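Local structure of choline kinase (Cryptosporidium parvum, 3MES) at residues Pro325-Glu328 and Leu329-Phe333; Phe117-Ser120 and Lys121-Leu124. The protein probably phosphorylates choline, and perhaps ethanolamine, using ATP, and binds ADP and magnesium. All coordinates share one frame; numbering follows the deposited sequence.

Contact 1. Residues Pro325-Glu328 and Leu329-Phe333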
ATOM      1  N   PRO B 325     -12.812  -9.211  12.679  1.00 19.69           N
ATOM      2  CA  PRO B 325     -11.944  -8.114  13.109  1.00 19.57           C
ATOM      3  C   PRO B 325     -12.586  -7.246  14.185  1.00 19.44           C
ATOM      4  O   PRO B 325     -13.774  -6.937  14.105  1.00 19.47           O
ATOM      5  CB  PRO B 325     -11.728  -7.303  11.824  1.00 19.61           C
ATOM      6  CG  PRO B 325     -12.840  -7.705  10.913  1.00 19.62           C
ATOM      7  CD  PRO B 325     -13.136  -9.131  11.245  1.00 19.74           C
ATOM      8  N   CYS B 326     -11.796  -6.861  15.184  1.00 19.18           N
ATOM      9  CA  CYS B 326     -12.285  -6.027  16.274  1.00 18.93           C
ATOM     10  C   CYS B 326     -12.718  -4.657  15.761  1.00 18.83           C
ATOM     11  O   CYS B 326     -12.404  -4.274  14.634  1.00 18.72           O
ATOM     12  CB  CYS B 326     -11.209  -5.868  17.350  1.00 18.82           C
ATOM     13  SG  CYS B 326      -9.762  -4.934  16.803  1.00 18.83           S
ATOM     14  N   GLU B 327     -13.430  -3.915  16.600  1.00 18.73           N
ATOM     15  CA  GLU B 327     -13.982  -2.631  16.189  1.00 18.62           C
ATOM     16  C   GLU B 327     -12.911  -1.612  15.818  1.00 18.37           C
ATOM     17  O   GLU B 327     -13.119  -0.784  14.938  1.00 18.40           O
ATOM     18  CB  GLU B 327     -14.882  -2.057  17.281  1.00 18.74           C
ATOM     19  CG  GLU B 327     -15.665  -0.846  16.825  1.00 19.33           C
ATOM     20  CD  GLU B 327     -16.257  -0.074  17.976  1.00 20.06           C
ATOM     21  OE1 GLU B 327     -15.772  -0.242  19.114  1.00 20.28           O
ATOM     22  OE2 GLU B 327     -17.205   0.705  17.739  1.00 20.98           O
ATOM     23  N   GLU B 328     -11.770  -1.660  16.498  1.00 18.19           N
ATOM     24  CA  GLU B 328     -10.704  -0.711  16.218  1.00 18.09           C
ATOM     25  C   GLU B 328     -10.105  -0.954  14.835  1.00 18.05           C
ATOM     26  O   GLU B 328      -9.951  -0.021  14.047  1.00 18.06           O
ATOM     27  CB  GLU B 328      -9.616  -0.766  17.292  1.00 18.10           C
ATOM     28  CG  GLU B 328      -8.561   0.321  17.141  1.00 18.17           C
ATOM     29  CD  GLU B 328      -7.571   0.349  18.286  1.00 18.41           C
ATOM     30  OE1 GLU B 328      -7.539  -0.614  19.085  1.00 18.98           O
ATOM     31  OE2 GLU B 328      -6.820   1.339  18.389  1.00 18.51           O
ATOM     32  N   LEU B 329      -9.774  -2.210  14.543  1.00 18.05           N
ATOM     33  CA  LEU B 329      -9.246  -2.567  13.231  1.00 18.14           C
ATOM     34  C   LEU B 329     -10.194  -2.104  12.134  1.00 18.28           C
ATOM     35  O   LEU B 329      -9.775  -1.482  11.158  1.00 18.39           O
ATOM     36  CB  LEU B 329      -9.030  -4.077  13.113  1.00 18.08           C
ATOM     37  CG  LEU B 329      -8.345  -4.491  11.804  1.00 18.15           C
ATOM     38  CD1 LEU B 329      -6.934  -3.922  11.752  1.00 17.53           C
ATOM     39  CD2 LEU B 329      -8.325  -6.004  11.624  1.00 17.78           C
ATOM     40  N   ARG B 330     -11.475  -2.413  12.304  1.00 18.38           N
ATOM     41  CA  ARG B 330     -12.492  -2.032  11.336  1.00 18.57           C
ATOM     42  C   ARG B 330     -12.462  -0.526  11.070  1.00 18.73           C
ATOM     43  O   ARG B 330     -12.493  -0.090   9.917  1.00 18.76           O
ATOM     44  CB  ARG B 330     -13.879  -2.483  11.816  1.00 18.50           C
ATOM     45  CG  ARG B 330     -14.146  -3.978  11.650  1.00 18.58           C
ATOM     46  CD  ARG B 330     -15.065  -4.515  12.750  1.00 19.03           C
ATOM     47  NE  ARG B 330     -16.231  -3.659  12.948  1.00 19.39           N
ATOM     48  CZ  ARG B 330     -16.999  -3.668  14.033  1.00 18.87           C
ATOM     49  NH1 ARG B 330     -18.034  -2.846  14.112  1.00 18.92           N
ATOM     50  NH2 ARG B 330     -16.732  -4.490  15.040  1.00 18.49           N
ATOM     51  N   LYS B 331     -12.387   0.263  12.140  1.00 18.86           N
ATOM     52  CA  LYS B 331     -12.361   1.724  12.023  1.00 18.91           C
ATOM     53  C   LYS B 331     -11.124   2.247  11.297  1.00 18.75           C
ATOM     54  O   LYS B 331     -11.192   3.245  10.583  1.00 18.67           O
ATOM     55  CB  LYS B 331     -12.463   2.377  13.401  1.00 19.04           C
ATOM     56  CG  LYS B 331     -13.775   2.111  14.097  1.00 19.64           C
ATOM     57  CD  LYS B 331     -14.021   3.115  15.209  1.00 20.82           C
ATOM     58  CE  LYS B 331     -15.381   2.885  15.848  1.00 21.57           C
ATOM     59  NZ  LYS B 331     -15.749   3.974  16.797  1.00 22.30           N
ATOM     60  N   LEU B 332      -9.990   1.585  11.495  1.00 18.72           N
ATOM     61  CA  LEU B 332      -8.784   1.933  10.756  1.00 18.59           C
ATOM     62  C   LEU B 332      -9.003   1.665   9.271  1.00 18.37           C
ATOM     63  O   LEU B 332      -8.664   2.487   8.421  1.00 18.34           O
ATOM     64  CB  LEU B 332      -7.584   1.142  11.274  1.00 18.72           C
ATOM     65  CG  LEU B 332      -7.179   1.458  12.714  1.00 19.05           C
ATOM     66  CD1 LEU B 332      -6.052   0.543  13.175  1.00 19.41           C
ATOM     67  CD2 LEU B 332      -6.779   2.923  12.844  1.00 19.21           C
ATOM     68  N   PHE B 333      -9.583   0.513   8.964  1.00 18.19           N
ATOM     69  CA  PHE B 333      -9.879   0.162   7.583  1.00 17.98           C
ATOM     70  C   PHE B 333     -10.737   1.245   6.948  1.00 17.95           C
ATOM     71  O   PHE B 333     -10.416   1.769   5.879  1.00 17.93           O
ATOM     72  CB  PHE B 333     -10.605  -1.180   7.518  1.00 17.86           C
ATOM     73  CG  PHE B 333     -10.945  -1.620   6.120  1.00 17.91           C
ATOM     74  CD1 PHE B 333     -10.157  -2.548   5.461  1.00 17.97           C
ATOM     75  CD2 PHE B 333     -12.053  -1.105   5.467  1.00 18.05           C
ATOM     76  CE1 PHE B 333     -10.469  -2.957   4.178  1.00 18.11           C
ATOM     77  CE2 PHE B 333     -12.368  -1.509   4.184  1.00 17.90           C
ATOM     78  CZ  PHE B 333     -11.577  -2.436   3.539  1.00 17.79           C
TER
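The carbonyl oxygen of Glu328 takes the amide of Leu332, with 3.0 Å from Leu332 N to Glu328 O. One residue earlier Lys331 N binds Glu327 O, and Arg330 N binds Cys326 O. Cys326 is the N-cap: its SG, set between the backbone N and the carbonyl carbon (chi1 67°), accepts from Leu329 N at 3.5 Å, a sulfur cap on the first turn. Arg330, bent at chi2 and chi3, folds back along this turn, bringing its CD to 3.1 Å from Pro325 O, which lies at the guanidinium edge, while Glu327 CG sits over one face. Glu327 and Lys331 run side by side, and their charged ends form only a long salt bridge, 3.7 Å from Glu327 OE2 to Lys331 NZ. At the start of the turn, Pro325 CB packs on Leu329 CD2 at 3.6 Å. Glu328 turns to the dimer interface, where its OE2 bonds Ser349 OG of the second subunit. The first turn of helix 327-342 packs through Leu329 and Leu332 on helix 165-179, through Arg330 and Lys331 on helix 351-362, and through Pro325 and Arg330 on helix 294-303.

Contact 2. Residues Phe117-Ser120 and Lys121-Leu124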
ATOM      1  N   PHE B 117     -28.685 -19.012 -13.564  1.00 38.14           N
ATOM      2  CA  PHE B 117     -28.862 -17.664 -14.090  1.00 38.14           C
ATOM      3  C   PHE B 117     -27.517 -16.962 -14.257  1.00 38.06           C
ATOM      4  O   PHE B 117     -27.400 -15.762 -14.011  1.00 38.08           O
ATOM      5  CB  PHE B 117     -29.770 -16.849 -13.168  1.00 38.22           C
ATOM      6  CG  PHE B 117     -31.001 -17.587 -12.724  1.00 38.43           C
ATOM      7  CD1 PHE B 117     -32.112 -17.668 -13.548  1.00 38.45           C
ATOM      8  CD2 PHE B 117     -31.047 -18.201 -11.481  1.00 38.60           C
ATOM      9  CE1 PHE B 117     -33.246 -18.348 -13.141  1.00 38.79           C
ATOM     10  CE2 PHE B 117     -32.178 -18.881 -11.068  1.00 38.71           C
ATOM     11  CZ  PHE B 117     -33.280 -18.954 -11.900  1.00 38.73           C
ATOM     12  N   TYR B 118     -26.508 -17.718 -14.679  1.00 37.93           N
ATOM     13  CA  TYR B 118     -25.168 -17.176 -14.874  1.00 37.78           C
ATOM     14  C   TYR B 118     -24.959 -16.672 -16.302  1.00 37.59           C
ATOM     15  O   TYR B 118     -25.228 -17.388 -17.267  1.00 37.64           O
ATOM     16  CB  TYR B 118     -24.112 -18.230 -14.533  1.00 37.87           C
ATOM     17  CG  TYR B 118     -22.729 -17.883 -15.033  1.00 38.11           C
ATOM     18  CD1 TYR B 118     -21.861 -17.123 -14.261  1.00 38.23           C
ATOM     19  CD2 TYR B 118     -22.294 -18.310 -16.282  1.00 38.43           C
ATOM     20  CE1 TYR B 118     -20.597 -16.800 -14.718  1.00 38.56           C
ATOM     21  CE2 TYR B 118     -21.032 -17.991 -16.747  1.00 38.61           C
ATOM     22  CZ  TYR B 118     -20.188 -17.236 -15.962  1.00 38.64           C
ATOM     23  OH  TYR B 118     -18.932 -16.918 -16.420  1.00 38.65           O
ATOM     24  N   ASP B 119     -24.470 -15.442 -16.428  1.00 37.27           N
ATOM     25  CA  ASP B 119     -24.254 -14.835 -17.738  1.00 36.95           C
ATOM     26  C   ASP B 119     -22.776 -14.552 -17.986  1.00 36.64           C
ATOM     27  O   ASP B 119     -22.210 -13.615 -17.419  1.00 36.64           O
ATOM     28  CB  ASP B 119     -25.065 -13.545 -17.867  1.00 37.06           C
ATOM     29  CG  ASP B 119     -25.059 -12.992 -19.279  1.00 37.33           C
ATOM     30  OD1 ASP B 119     -26.071 -12.380 -19.682  1.00 37.91           O
ATOM     31  OD2 ASP B 119     -24.046 -13.176 -19.988  1.00 37.59           O
ATOM     32  N   SER B 120     -22.161 -15.360 -18.845  1.00 36.14           N
ATOM     33  CA  SER B 120     -20.732 -15.245 -19.118  1.00 35.69           C
ATOM     34  C   SER B 120     -20.379 -14.014 -19.953  1.00 35.33           C
ATOM     35  O   SER B 120     -19.251 -13.523 -19.900  1.00 35.30           O
ATOM     36  CB  SER B 120     -20.213 -16.514 -19.805  1.00 35.77           C
ATOM     37  OG  SER B 120     -20.885 -16.746 -21.030  1.00 35.75           O
ATOM     38  N   LYS B 121     -21.344 -13.515 -20.719  1.00 34.86           N
ATOM     39  CA  LYS B 121     -21.112 -12.348 -21.568  1.00 34.33           C
ATOM     40  C   LYS B 121     -20.853 -11.087 -20.743  1.00 33.83           C
ATOM     41  O   LYS B 121     -19.946 -10.312 -21.046  1.00 33.77           O
ATOM     42  CB  LYS B 121     -22.289 -12.128 -22.525  1.00 34.41           C
ATOM     43  CG  LYS B 121     -22.170 -10.868 -23.371  1.00 34.74           C
ATOM     44  CD  LYS B 121     -23.454 -10.576 -24.142  1.00 35.41           C
ATOM     45  CE  LYS B 121     -23.576 -11.435 -25.395  1.00 35.66           C
ATOM     46  NZ  LYS B 121     -23.738 -12.880 -25.078  1.00 35.91           N
ATOM     47  N   VAL B 122     -21.647 -10.886 -19.697  1.00 33.24           N
ATOM     48  CA  VAL B 122     -21.494  -9.706 -18.849  1.00 32.68           C
ATOM     49  C   VAL B 122     -20.198  -9.764 -18.037  1.00 32.24           C
ATOM     50  O   VAL B 122     -19.492  -8.763 -17.915  1.00 32.22           O
ATOM     51  CB  VAL B 122     -22.694  -9.518 -17.898  1.00 32.70           C
ATOM     52  CG1 VAL B 122     -22.719 -10.615 -16.848  1.00 32.81           C
ATOM     53  CG2 VAL B 122     -22.638  -8.150 -17.238  1.00 32.63           C
ATOM     54  N   GLU B 123     -19.889 -10.936 -17.488  1.00 31.64           N
ATOM     55  CA  GLU B 123     -18.666 -11.111 -16.711  1.00 31.13           C
ATOM     56  C   GLU B 123     -17.420 -10.790 -17.532  1.00 30.64           C
ATOM     57  O   GLU B 123     -16.488 -10.161 -17.039  1.00 30.51           O
ATOM     58  CB  GLU B 123     -18.562 -12.535 -16.164  1.00 31.24           C
ATOM     59  CG  GLU B 123     -17.262 -12.795 -15.412  1.00 31.52           C
ATOM     60  CD  GLU B 123     -16.978 -14.273 -15.209  1.00 32.22           C
ATOM     61  OE1 GLU B 123     -17.795 -15.109 -15.653  1.00 32.47           O
ATOM     62  OE2 GLU B 123     -15.932 -14.596 -14.605  1.00 32.19           O
ATOM     63  N   LEU B 124     -17.406 -11.233 -18.785  1.00 30.04           N
ATOM     64  CA  LEU B 124     -16.275 -10.973 -19.666  1.00 29.46           C
ATOM     65  C   LEU B 124     -16.204  -9.492 -20.006  1.00 29.05           C
ATOM     66  O   LEU B 124     -15.123  -8.906 -20.073  1.00 28.94           O
ATOM     67  CB  LEU B 124     -16.389 -11.796 -20.949  1.00 29.47           C
ATOM     68  CG  LEU B 124     -15.242 -11.613 -21.945  1.00 29.57           C
ATOM     69  CD1 LEU B 124     -13.904 -11.935 -21.291  1.00 29.61           C
ATOM     70  CD2 LEU B 124     -15.452 -12.462 -23.190  1.00 29.76           C
TER
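Asp119 reaches forward to the start of the helix that follows it, meeting Lys121 and Val122. Its CB rests 3.9 Å from Val122 CG1, an aliphatic touch beside the backbone. CG stands anti to the backbone N (chi1 -171°), which carries the carboxylate over the first amides of the helix. There OD2 is the atom that does the work: it accepts from Lys121 N at 2.8 Å, a short but strongly bent bond with 128° at the hydrogen, and from Val122 N at 3.3 Å, straighter but longer. Both are weak; Asp119 sits at the N-cap position, its side chain caps the helix through them, and the negative carboxylate is probably favourable beside the positive end of the helix dipole. OD2 also lies 3.3 Å from Lys121 CB, whereas the Lys121 chain bends at chi3 and chi4 and its ammonium makes no contact with the carboxylate. Behind the cap, Val122 CG1 presses on the backbone at 3.1 Å from Asp119 O. The first regular helical bond follows, from Leu124 N to Ser120 O. The approach of Tyr118 to the Glu123 carboxylate is doubtful in this model, their oxygens being too close. The Tyr118 ring stacks on His113, from the preceding loop, and Glu123 touches Glu287, from a loop much later in the chain, with the Glu123 side chain about 6 Å from the bound ADP. The turn thus joins the loop after strand 104-109 to helix 120-132, while Phe117 packs on helix 198-214.

How the contacts relate
From the N terminus, the chain leaves strand 104-109 of the antiparallel sheet and first meets contact 2, where residues 117-124 turn the connecting loop into helix 120-132 close to the nucleotide. Contact 1 comes some two hundred residues later, where residues 325-333 pass from a loop into helix 327-342. The two are in series, neither nested nor crossed, and each closes only a local turn at a helix start. They lie on opposite sides of the chain's centre and do not touch; the centres of contact 1 and contact 2 are about 35 Å apart. Contact 2 belongs to the surface beside the ADP pocket; contact 1 ties the helical part to the second subunit.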